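Local coordinates for hypothetical conserved protein (Thermus thermophilus, PDB 3DZM) that is an outer membrane beta-barrel protein of unknown function that binds a calcium ion, at residues T83-V88 against G106-F111; D160-A165 against E201-L206. One frame throughout, in Å; residues are numbered along the deposited sequence.

Interaction 1: residues T83-V88 against G106-F111; sequences TLSLDV and GVRYNF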
ATOM      1  N   THR A  83       2.502  -3.990  -1.277  1.00 60.48           N
ATOM      2  CA  THR A  83       2.150  -3.505  -2.598  1.00 60.23           C
ATOM      3  C   THR A  83       3.264  -3.791  -3.579  1.00 68.29           C
ATOM      4  O   THR A  83       4.379  -3.269  -3.436  1.00 74.02           O
ATOM      5  CB  THR A  83       1.990  -1.989  -2.582  1.00 69.92           C
ATOM      6  OG1 THR A  83       1.255  -1.589  -1.417  1.00 76.73           O
ATOM      7  CG2 THR A  83       1.298  -1.504  -3.858  1.00 66.47           C
ATOM      8  N   LEU A  84       2.962  -4.621  -4.574  1.00 64.33           N
ATOM      9  CA  LEU A  84       3.888  -4.894  -5.665  1.00 58.39           C
ATOM     10  C   LEU A  84       3.480  -4.002  -6.784  1.00 60.94           C
ATOM     11  O   LEU A  84       2.304  -3.901  -7.120  1.00 66.91           O
ATOM     12  CB  LEU A  84       3.807  -6.347  -6.102  1.00 62.66           C
ATOM     13  CG  LEU A  84       4.723  -7.231  -5.270  1.00 77.79           C
ATOM     14  CD1 LEU A  84       4.230  -7.221  -3.859  1.00 86.24           C
ATOM     15  CD2 LEU A  84       4.742  -8.626  -5.796  1.00 82.90           C
ATOM     16  N   SER A  85       4.454  -3.326  -7.354  1.00 62.96           N
ATOM     17  CA  SER A  85       4.159  -2.345  -8.375  1.00 64.37           C
ATOM     18  C   SER A  85       5.142  -2.401  -9.568  1.00 61.67           C
ATOM     19  O   SER A  85       6.302  -2.751  -9.433  1.00 68.20           O
ATOM     20  CB  SER A  85       4.112  -0.943  -7.742  1.00 68.98           C
ATOM     21  OG  SER A  85       5.344  -0.297  -7.969  1.00 85.07           O
ATOM     22  N   LEU A  86       4.640  -2.066 -10.746  1.00 58.68           N
ATOM     23  CA  LEU A  86       5.459  -1.875 -11.925  1.00 63.48           C
ATOM     24  C   LEU A  86       5.108  -0.530 -12.556  1.00 70.38           C
ATOM     25  O   LEU A  86       3.937  -0.252 -12.780  1.00 75.88           O
ATOM     26  CB  LEU A  86       5.223  -2.990 -12.942  1.00 68.49           C
ATOM     27  CG  LEU A  86       5.928  -2.664 -14.256  1.00 82.78           C
ATOM     28  CD1 LEU A  86       7.386  -3.094 -14.207  1.00 81.17           C
ATOM     29  CD2 LEU A  86       5.223  -3.316 -15.405  1.00 87.08           C
ATOM     30  N   ASP A  87       6.124   0.298 -12.819  1.00 65.54           N
ATOM     31  CA  ASP A  87       5.938   1.621 -13.404  1.00 63.14           C
ATOM     32  C   ASP A  87       6.750   1.764 -14.665  1.00 63.46           C
ATOM     33  O   ASP A  87       7.929   1.465 -14.676  1.00 71.70           O
ATOM     34  CB  ASP A  87       6.440   2.754 -12.495  1.00 79.53           C
ATOM     35  CG  ASP A  87       5.892   2.712 -11.110  1.00 94.25           C
ATOM     36  OD1 ASP A  87       4.753   2.271 -10.936  1.00106.82           O
ATOM     37  OD2 ASP A  87       6.602   3.150 -10.184  1.00100.45           O
ATOM     38  N   VAL A  88       6.129   2.285 -15.715  1.00 63.77           N
ATOM     39  CA  VAL A  88       6.861   2.785 -16.863  1.00 64.50           C
ATOM     40  C   VAL A  88       7.066   4.273 -16.650  1.00 65.87           C
ATOM     41  O   VAL A  88       6.101   4.982 -16.388  1.00 64.79           O
ATOM     42  CB  VAL A  88       6.080   2.523 -18.163  1.00 70.94           C
ATOM     43  CG1 VAL A  88       6.710   3.264 -19.398  1.00 54.58           C
ATOM     44  CG2 VAL A  88       5.920   1.004 -18.358  1.00 56.00           C
ATOM     45  N   GLY A 106       1.462   3.101 -13.921  1.00 57.70           N
ATOM     46  CA  GLY A 106       1.692   1.694 -13.720  1.00 56.24           C
ATOM     47  C   GLY A 106       0.551   0.878 -13.158  1.00 59.18           C
ATOM     48  O   GLY A 106      -0.533   1.363 -12.860  1.00 62.15           O
ATOM     49  N   VAL A 107       0.851  -0.391 -12.981  1.00 63.08           N
ATOM     50  CA  VAL A 107      -0.054  -1.387 -12.453  1.00 63.06           C
ATOM     51  C   VAL A 107       0.416  -1.774 -11.017  1.00 54.79           C
ATOM     52  O   VAL A 107       1.596  -1.686 -10.691  1.00 59.66           O
ATOM     53  CB  VAL A 107      -0.054  -2.576 -13.453  1.00 60.87           C
ATOM     54  CG1 VAL A 107       1.244  -3.356 -13.334  1.00 63.30           C
ATOM     55  CG2 VAL A 107      -1.243  -3.459 -13.269  1.00 65.93           C
ATOM     56  N   ARG A 108      -0.508  -2.148 -10.144  1.00 56.67           N
ATOM     57  CA  ARG A 108      -0.160  -2.546  -8.754  1.00 59.75           C
ATOM     58  C   ARG A 108      -0.889  -3.814  -8.341  1.00 63.06           C
ATOM     59  O   ARG A 108      -1.979  -4.121  -8.845  1.00 63.33           O
ATOM     60  CB  ARG A 108      -0.603  -1.507  -7.720  1.00 63.27           C
ATOM     61  CG  ARG A 108       0.052  -0.184  -7.759  1.00 68.21           C
ATOM     62  CD  ARG A 108      -0.288   0.555  -9.011  1.00 72.58           C
ATOM     63  NE  ARG A 108       0.984   0.891  -9.635  1.00 80.37           N
ATOM     64  CZ  ARG A 108       1.428   2.122  -9.691  1.00 74.67           C
ATOM     65  NH1 ARG A 108       2.581   2.399 -10.239  1.00 64.54           N
ATOM     66  NH2 ARG A 108       0.667   3.070  -9.197  1.00 74.29           N
ATOM     67  N   TYR A 109      -0.283  -4.544  -7.410  1.00 61.90           N
ATOM     68  CA  TYR A 109      -0.958  -5.652  -6.742  1.00 63.78           C
ATOM     69  C   TYR A 109      -0.750  -5.478  -5.251  1.00 61.82           C
ATOM     70  O   TYR A 109       0.379  -5.487  -4.771  1.00 64.86           O
ATOM     71  CB  TYR A 109      -0.436  -7.017  -7.225  1.00 64.91           C
ATOM     72  CG  TYR A 109      -0.361  -7.135  -8.724  1.00 75.17           C
ATOM     73  CD1 TYR A 109      -1.386  -7.739  -9.429  1.00 81.86           C
ATOM     74  CD2 TYR A 109       0.740  -6.610  -9.458  1.00 79.39           C
ATOM     75  CE1 TYR A 109      -1.324  -7.851 -10.837  1.00 91.12           C
ATOM     76  CE2 TYR A 109       0.807  -6.710 -10.862  1.00 76.02           C
ATOM     77  CZ  TYR A 109      -0.232  -7.335 -11.535  1.00 85.91           C
ATOM     78  OH  TYR A 109      -0.231  -7.460 -12.894  1.00 85.91           O
ATOM     79  N   ASN A 110      -1.843  -5.296  -4.526  1.00 57.03           N
ATOM     80  CA  ASN A 110      -1.792  -5.091  -3.087  1.00 59.07           C
ATOM     81  C   ASN A 110      -2.291  -6.243  -2.236  1.00 63.72           C
ATOM     82  O   ASN A 110      -3.335  -6.863  -2.508  1.00 68.25           O
ATOM     83  CB  ASN A 110      -2.613  -3.873  -2.733  1.00 65.00           C
ATOM     84  CG  ASN A 110      -2.299  -3.344  -1.358  1.00 68.72           C
ATOM     85  OD1 ASN A 110      -1.245  -2.775  -1.132  1.00 74.34           O
ATOM     86  ND2 ASN A 110      -3.226  -3.498  -0.444  1.00 68.21           N
ATOM     87  N   PHE A 111      -1.550  -6.506  -1.172  1.00 62.70           N
ATOM     88  CA  PHE A 111      -1.993  -7.449  -0.143  1.00 56.14           C
ATOM     89  C   PHE A 111      -2.360  -6.693   1.119  1.00 54.60           C
ATOM     90  O   PHE A 111      -1.506  -6.247   1.861  1.00 64.58           O
ATOM     91  CB  PHE A 111      -0.948  -8.572   0.048  1.00 55.59           C
ATOM     92  CG  PHE A 111      -0.629  -9.251  -1.221  1.00 67.41           C
ATOM     93  CD1 PHE A 111      -1.361 -10.362  -1.628  1.00 73.07           C
ATOM     94  CD2 PHE A 111       0.286  -8.682  -2.109  1.00 70.40           C
ATOM     95  CE1 PHE A 111      -1.107 -10.952  -2.862  1.00 79.71           C
ATOM     96  CE2 PHE A 111       0.527  -9.257  -3.353  1.00 71.96           C
ATOM     97  CZ  PHE A 111      -0.164 -10.388  -3.732  1.00 73.70           C
TER
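Thr83-Val88 and Gly106-Phe111 run antiparallel, their short axes 4.5 Å apart at closest, and are laced by backbone bonds at two hydrogen-bonded pairs, Leu84 with Tyr109 and Leu86 with Val107. Both pairs are joined in both directions: Leu84 N and O each lie 2.7 Å from Tyr109 O and N, and the Leu86-Val107 bonds are longer. At the non-hydrogen-bonded pairs between and beyond them the strands come closer, and CA-H...O contacts such as Gly106 CA to Leu86 O fill in. On the face carrying Thr83, Ser85, Asp87, Arg108 and Asn110, chemistry is polar. Thr83 gives its OG1 hydrogen to Asn110 OD1 at 2.8 Å, nearly along the C=O axis, and the Asn110 amide is held at its other branch too, ND2 bonding Asn81 OD1. This is a beta hairpin of the barrel wall, formed by strands 76-90 and 100-117; the polar face looks into the barrel, the other outward. Beyond CG, anti to the carbonyl carbon (chi1 -66°), bends at chi2 and chi3 fold the Arg108 chain past Ser85 toward Asp87. Its NE makes a weak bond to Val107 O, while CG and NE pass Ser85 CB, each at 4.1 Å. NH1 is modelled in a salt bridge with Asp87 OD1, the carboxylate and guanidinium planes 67° apart; the atoms are too close for their exact places to be relied on. Asp87 OD2 turns to Arg43 and Arg108 NH2 to Asp160, which places the pair in a chain of alternating charges inside the barrel. The outward face is apolar. Leu86 CB meets Val107 CG1 at 4.0 Å, Leu86 also touching Leu44 and Val107 Leu135, and Leu84 CD1 comes to the edge of the Phe111 ring, 4.3 Å from CE2.

Interaction 2: residues D160-A165 against E201-L206; sequences DYYFQA and EWVLKL. With C8E ((hydroxyethyloxy)tri(ethyloxy)octane), chain F; C8E ((hydroxyethyloxy)tri(ethyloxy)octane), chain E.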
ATOM      1  N   ASP A 160      -2.945   6.043  -6.577  1.00 65.36           N
ATOM      2  CA  ASP A 160      -3.270   4.703  -7.097  1.00 60.70           C
ATOM      3  C   ASP A 160      -4.727   4.487  -6.829  1.00 62.60           C
ATOM      4  O   ASP A 160      -5.251   4.948  -5.806  1.00 65.40           O
ATOM      5  CB  ASP A 160      -2.501   3.592  -6.374  1.00 60.78           C
ATOM      6  CG  ASP A 160      -1.021   3.581  -6.696  1.00 71.75           C
ATOM      7  OD1 ASP A 160      -0.684   4.221  -7.693  1.00 73.10           O
ATOM      8  OD2 ASP A 160      -0.200   2.943  -5.956  1.00 71.38           O
ATOM      9  N   TYR A 161      -5.380   3.769  -7.727  1.00 56.16           N
ATOM     10  CA  TYR A 161      -6.738   3.332  -7.471  1.00 56.32           C
ATOM     11  C   TYR A 161      -6.801   1.802  -7.433  1.00 59.25           C
ATOM     12  O   TYR A 161      -6.256   1.145  -8.310  1.00 60.16           O
ATOM     13  CB  TYR A 161      -7.700   3.848  -8.535  1.00 56.56           C
ATOM     14  CG  TYR A 161      -9.088   3.320  -8.296  1.00 70.11           C
ATOM     15  CD1 TYR A 161      -9.868   3.829  -7.261  1.00 75.99           C
ATOM     16  CD2 TYR A 161      -9.608   2.278  -9.057  1.00 69.08           C
ATOM     17  CE1 TYR A 161     -11.109   3.352  -7.013  1.00 72.76           C
ATOM     18  CE2 TYR A 161     -10.890   1.786  -8.811  1.00 70.31           C
ATOM     19  CZ  TYR A 161     -11.626   2.337  -7.792  1.00 73.46           C
ATOM     20  OH  TYR A 161     -12.889   1.877  -7.521  1.00 77.73           O
ATOM     21  N   TYR A 162      -7.490   1.247  -6.436  1.00 60.90           N
ATOM     22  CA  TYR A 162      -7.714  -0.206  -6.354  1.00 66.02           C
ATOM     23  C   TYR A 162      -9.167  -0.645  -6.529  1.00 70.98           C
ATOM     24  O   TYR A 162     -10.088  -0.088  -5.937  1.00 73.61           O
ATOM     25  CB  TYR A 162      -7.172  -0.761  -5.037  1.00 63.92           C
ATOM     26  CG  TYR A 162      -5.663  -0.728  -4.951  1.00 67.75           C
ATOM     27  CD1 TYR A 162      -4.903  -1.765  -5.473  1.00 66.27           C
ATOM     28  CD2 TYR A 162      -4.994   0.352  -4.372  1.00 70.18           C
ATOM     29  CE1 TYR A 162      -3.532  -1.746  -5.400  1.00 72.70           C
ATOM     30  CE2 TYR A 162      -3.607   0.375  -4.294  1.00 68.05           C
ATOM     31  CZ  TYR A 162      -2.890  -0.679  -4.813  1.00 70.12           C
ATOM     32  OH  TYR A 162      -1.530  -0.695  -4.754  1.00 67.37           O
ATOM     33  N   PHE A 163      -9.357  -1.652  -7.362  1.00 72.35           N
ATOM     34  CA  PHE A 163     -10.657  -2.289  -7.548  1.00 69.50           C
ATOM     35  C   PHE A 163     -11.029  -3.183  -6.366  1.00 69.10           C
ATOM     36  O   PHE A 163     -10.234  -4.000  -5.906  1.00 80.55           O
ATOM     37  CB  PHE A 163     -10.636  -3.119  -8.836  1.00 63.59           C
ATOM     38  CG  PHE A 163     -10.365  -2.318 -10.049  1.00 72.86           C
ATOM     39  CD1 PHE A 163     -11.406  -1.673 -10.722  1.00 80.16           C
ATOM     40  CD2 PHE A 163      -9.072  -2.164 -10.516  1.00 79.27           C
ATOM     41  CE1 PHE A 163     -11.162  -0.907 -11.860  1.00 81.82           C
ATOM     42  CE2 PHE A 163      -8.809  -1.370 -11.666  1.00 82.94           C
ATOM     43  CZ  PHE A 163      -9.850  -0.752 -12.331  1.00 82.50           C
ATOM     44  N   GLN A 164     -12.247  -3.038  -5.882  1.00 66.46           N
ATOM     45  CA  GLN A 164     -12.741  -3.909  -4.832  1.00 72.92           C
ATOM     46  C   GLN A 164     -12.656  -5.374  -5.244  1.00 75.11           C
ATOM     47  O   GLN A 164     -12.952  -5.749  -6.383  1.00 72.05           O
ATOM     48  CB  GLN A 164     -14.182  -3.559  -4.435  1.00 71.08           C
ATOM     49  CG  GLN A 164     -15.140  -3.638  -5.594  1.00 74.46           C
ATOM     50  CD  GLN A 164     -16.588  -3.244  -5.277  1.00 78.48           C
ATOM     51  OE1 GLN A 164     -16.853  -2.363  -4.463  1.00 74.87           O
ATOM     52  NE2 GLN A 164     -17.534  -3.892  -5.971  1.00 83.19           N
ATOM     53  N   ALA A 165     -12.246  -6.183  -4.277  1.00 71.62           N
ATOM     54  CA  ALA A 165     -12.046  -7.594  -4.445  1.00 67.02           C
ATOM     55  C   ALA A 165     -12.771  -8.353  -3.336  1.00 73.63           C
ATOM     56  O   ALA A 165     -13.467  -7.765  -2.520  1.00 81.65           O
ATOM     57  CB  ALA A 165     -10.599  -7.861  -4.358  1.00 63.91           C
ATOM     58  N   GLU A 201      -8.671   1.971  -1.527  1.00 67.33           N
ATOM     59  CA  GLU A 201      -9.414   2.352  -2.702  1.00 61.15           C
ATOM     60  C   GLU A 201      -8.592   3.435  -3.454  1.00 67.04           C
ATOM     61  O   GLU A 201      -7.885   3.151  -4.431  1.00 63.87           O
ATOM     62  CB  GLU A 201     -10.802   2.800  -2.321  1.00 60.61           C
ATOM     63  CG  GLU A 201     -11.618   3.198  -3.514  1.00 81.43           C
ATOM     64  CD  GLU A 201     -13.083   3.442  -3.174  1.00 96.84           C
ATOM     65  OE1 GLU A 201     -13.389   3.684  -1.968  1.00 93.04           O
ATOM     66  OE2 GLU A 201     -13.914   3.378  -4.129  1.00101.65           O
ATOM     67  N   TRP A 202      -8.641   4.668  -2.979  1.00 68.27           N
ATOM     68  CA  TRP A 202      -7.733   5.680  -3.497  1.00 68.87           C
ATOM     69  C   TRP A 202      -6.561   5.828  -2.543  1.00 67.77           C
ATOM     70  O   TRP A 202      -6.746   5.886  -1.327  1.00 70.40           O
ATOM     71  CB  TRP A 202      -8.439   7.023  -3.647  1.00 68.62           C
ATOM     72  CG  TRP A 202      -9.485   7.068  -4.701  1.00 66.62           C
ATOM     73  CD1 TRP A 202     -10.826   6.922  -4.519  1.00 71.06           C
ATOM     74  CD2 TRP A 202      -9.285   7.284  -6.100  1.00 64.71           C
ATOM     75  NE1 TRP A 202     -11.484   7.034  -5.715  1.00 72.89           N
ATOM     76  CE2 TRP A 202     -10.569   7.261  -6.709  1.00 71.19           C
ATOM     77  CE3 TRP A 202      -8.157   7.506  -6.898  1.00 59.70           C
ATOM     78  CZ2 TRP A 202     -10.757   7.437  -8.094  1.00 62.41           C
ATOM     79  CZ3 TRP A 202      -8.346   7.711  -8.288  1.00 61.02           C
ATOM     80  CH2 TRP A 202      -9.635   7.663  -8.858  1.00 65.00           C
ATOM     81  N   VAL A 203      -5.351   5.856  -3.077  1.00 60.70           N
ATOM     82  CA  VAL A 203      -4.198   5.964  -2.207  1.00 56.49           C
ATOM     83  C   VAL A 203      -3.288   7.072  -2.706  1.00 58.40           C
ATOM     84  O   VAL A 203      -2.821   7.022  -3.838  1.00 67.57           O
ATOM     85  CB  VAL A 203      -3.407   4.603  -2.101  1.00 67.55           C
ATOM     86  CG1 VAL A 203      -2.301   4.678  -1.016  1.00 48.32           C
ATOM     87  CG2 VAL A 203      -4.343   3.449  -1.817  1.00 48.67           C
ATOM     88  N   LEU A 204      -3.057   8.073  -1.858  1.00 54.50           N
ATOM     89  CA  LEU A 204      -1.973   9.041  -2.065  1.00 60.59           C
ATOM     90  C   LEU A 204      -0.594   8.480  -1.691  1.00 62.16           C
ATOM     91  O   LEU A 204      -0.399   7.963  -0.605  1.00 65.30           O
ATOM     92  CB  LEU A 204      -2.226  10.270  -1.219  1.00 63.17           C
ATOM     93  CG  LEU A 204      -1.355  11.477  -1.519  1.00 74.49           C
ATOM     94  CD1 LEU A 204      -1.616  11.991  -2.914  1.00 76.26           C
ATOM     95  CD2 LEU A 204      -1.629  12.556  -0.504  1.00 78.45           C
ATOM     96  N   LYS A 205       0.364   8.587  -2.590  1.00 66.46           N
ATOM     97  CA  LYS A 205       1.707   8.102  -2.314  1.00 68.58           C
ATOM     98  C   LYS A 205       2.642   9.288  -2.326  1.00 68.36           C
ATOM     99  O   LYS A 205       2.704  10.031  -3.318  1.00 67.09           O
ATOM    100  CB  LYS A 205       2.173   7.077  -3.363  1.00 63.68           C
ATOM    101  CG  LYS A 205       3.689   6.860  -3.398  1.00 59.14           C
ATOM    102  CD  LYS A 205       4.196   6.668  -4.826  1.00 64.22           C
ATOM    103  CE  LYS A 205       3.434   5.594  -5.575  1.00 68.49           C
ATOM    104  NZ  LYS A 205       4.267   5.008  -6.685  1.00 75.61           N
ATOM    105  N   LEU A 206       3.373   9.443  -1.227  1.00 61.07           N
ATOM    106  CA  LEU A 206       4.328  10.532  -1.036  1.00 61.58           C
ATOM    107  C   LEU A 206       5.616  10.019  -0.339  1.00 68.90           C
ATOM    108  O   LEU A 206       5.614   9.754   0.864  1.00 60.82           O
ATOM    109  CB  LEU A 206       3.626  11.593  -0.218  1.00 74.71           C
ATOM    110  CG  LEU A 206       4.253  12.946   0.104  1.00 92.84           C
ATOM    111  CD1 LEU A 206       5.049  13.512  -1.053  1.00 99.71           C
ATOM    112  CD2 LEU A 206       3.128  13.873   0.497  1.00 93.56           C
TER
HETATM  113  C1  C8E F 210      -6.511   5.483 -12.133  1.00 91.86           C
HETATM  114  C2  C8E F 210      -7.828   5.489 -12.942  1.00102.35           C
HETATM  115  C3  C8E F 210      -8.836   4.342 -12.695  1.00103.56           C
HETATM  116  C4  C8E F 210     -10.302   4.809 -12.752  1.00112.82           C
HETATM  117  C5  C8E F 210     -11.169   4.511 -11.506  1.00120.91           C
HETATM  118  C6  C8E F 210     -12.693   4.410 -11.747  1.00124.36           C
HETATM  119  C7  C8E F 210     -13.431   3.515 -10.736  1.00130.82           C
HETATM  120  C8  C8E F 210     -14.661   2.769 -11.292  1.00138.40           C
HETATM  121  O9  C8E F 210     -14.784   1.424 -10.825  1.00144.56           O
HETATM  122  C10 C8E F 210     -14.892   1.295  -9.409  1.00154.57           C
HETATM  123  C11 C8E F 210     -14.860  -0.159  -8.877  1.00159.98           C
HETATM  124  O12 C8E F 210     -14.287  -0.277  -7.565  1.00158.83           O
HETATM  125  C13 C8E F 210     -15.202  -0.497  -6.493  1.00156.45           C
HETATM  126  C14 C8E F 210     -14.876   0.313  -5.224  1.00154.53           C
HETATM  127  O15 C8E F 210     -14.503  -0.536  -4.140  1.00151.88           O
HETATM  128  C16 C8E F 210     -14.967  -0.190  -2.836  1.00145.64           C
HETATM  129  C17 C8E F 210     -13.941   0.614  -2.020  1.00140.13           C
HETATM  130  O18 C8E F 210     -14.259   0.752  -0.638  1.00134.56           O
HETATM  131  C19 C8E F 210     -13.234   0.225   0.201  1.00127.54           C
HETATM  132  C20 C8E F 210     -13.482   0.381   1.712  1.00108.87           C
HETATM  133  O21 C8E F 210     -13.611  -0.891   2.340  1.00 83.41           O
HETATM  134  C1  C8E E 209      -6.452  13.121  -3.349  1.00 86.91           C
HETATM  135  C2  C8E E 209      -7.082  11.852  -3.939  1.00 99.50           C
HETATM  136  C3  C8E E 209      -8.210  11.263  -3.082  1.00107.79           C
HETATM  137  C4  C8E E 209      -9.582  11.371  -3.769  1.00115.53           C
HETATM  138  C5  C8E E 209     -10.618  10.347  -3.289  1.00121.80           C
HETATM  139  C6  C8E E 209     -11.689  10.875  -2.321  1.00126.84           C
HETATM  140  C7  C8E E 209     -11.556  10.294  -0.908  1.00137.38           C
HETATM  141  C8  C8E E 209     -10.531   9.154  -0.878  1.00152.65           C
HETATM  142  O9  C8E E 209     -10.787   8.137   0.084  1.00162.10           O
HETATM  143  C10 C8E E 209     -11.151   6.907  -0.530  1.00164.92           C
HETATM  144  C11 C8E E 209     -10.856   5.693   0.352  1.00167.84           C
HETATM  145  O12 C8E E 209      -9.599   5.129   0.029  1.00172.45           O
HETATM  146  C13 C8E E 209      -9.078   4.321   1.073  1.00173.81           C
HETATM  147  C14 C8E E 209      -7.547   4.294   1.089  1.00172.14           C
HETATM  148  O15 C8E E 209      -7.075   4.682   2.368  1.00171.66           O
HETATM  149  C16 C8E E 209      -5.682   4.914   2.402  1.00167.00           C
HETATM  150  C17 C8E E 209      -4.927   3.585   2.351  1.00161.38           C
HETATM  151  O18 C8E E 209      -4.655   3.086   3.649  1.00154.15           O
HETATM  152  C19 C8E E 209      -5.756   2.418   4.217  1.00144.37           C
HETATM  153  C20 C8E E 209      -6.127   1.274   3.281  1.00135.05           C
HETATM  154  O21 C8E E 209      -5.382   0.130   3.594  1.00128.76           O
HETATM  155  O   HOH W   1       1.473   5.739  -8.369  1.00 68.32           O
HETATM  156  O   HOH W   2       2.591   2.440  -6.283  1.00 78.85           O
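Asp160-Tyr162 and Trp202-Leu206 are antiparallel, with axes 4.9 Å apart at closest and their N-to-C directions 154° apart, and Asp160 and Val203 trade backbone hydrogen bonds in both directions. Tyr162 N adds a bond to Glu201 O at 2.8 Å. The pair belongs to the wall of the outer membrane beta-barrel, where strand 151-172 lies beside the last strand, 202-213. Tyr161 and Trp202 form a non-hydrogen-bonded pair with an edge-to-face stack: with Tyr161 CG anti to its backbone N (chi1 177°), the tyrosine ring reaches the indole and turns its edge to it, planes 53° apart, with CD1 3.5 Å from Trp202 CE2, over the centre of the ring system. Tyr161 CB separately makes a CH-pi contact over the six-membered ring of Trp202. On the opposite indole face lies C5 of a C8E detergent molecule (chain E), so the ring is sandwiched between protein and alkyl chain. An alanine at Trp202 would probably leave the Tyr161 edge without its aromatic partner and open a gap between that ring and the detergent. A second C8E (chain F) lies over one face of the Tyr161 ring, while Glu201 runs alongside it, pointing the same way, CG 3.5 Å from Tyr161 CE1. On the other side of the sheet, Val203 CG2 meets the edge of the Tyr162 ring at CE2, and Tyr162 OH bonds Tyr20 OH. Asp160 OD1 takes the Arg108 salt bridge, OD2 a hydrogen bond with Tyr20 OH; its charge would probably be stabilised there. Water also links it to Lys205: one molecule donates to Asp160 OD2 at 2.9 Å and accepts from Lys205 NZ at 3.1 Å.

Both interactions are antiparallel strand pairings in one curled sheet, but they join different neighbours: interaction 1 a hairpin, interaction 2 the strand 151-172 with the last strand, through two segments with 35 residues between them. They meet inside the barrel, where Arg108 NH2 forms a salt bridge with Asp160 OD1 and the Tyr162 ring packs on Thr83, Arg108 and Asn110. Each therefore has a polar, buried side given to charges and hydroxyls. Their outer sides differ. In interaction 1 it is aliphatic and aromatic and largely exposed; in interaction 2 it is an aromatic stack flanked by two detergent molecules, consistent with a lipid-facing surface. Interaction 2 as a whole is the more buried of the two.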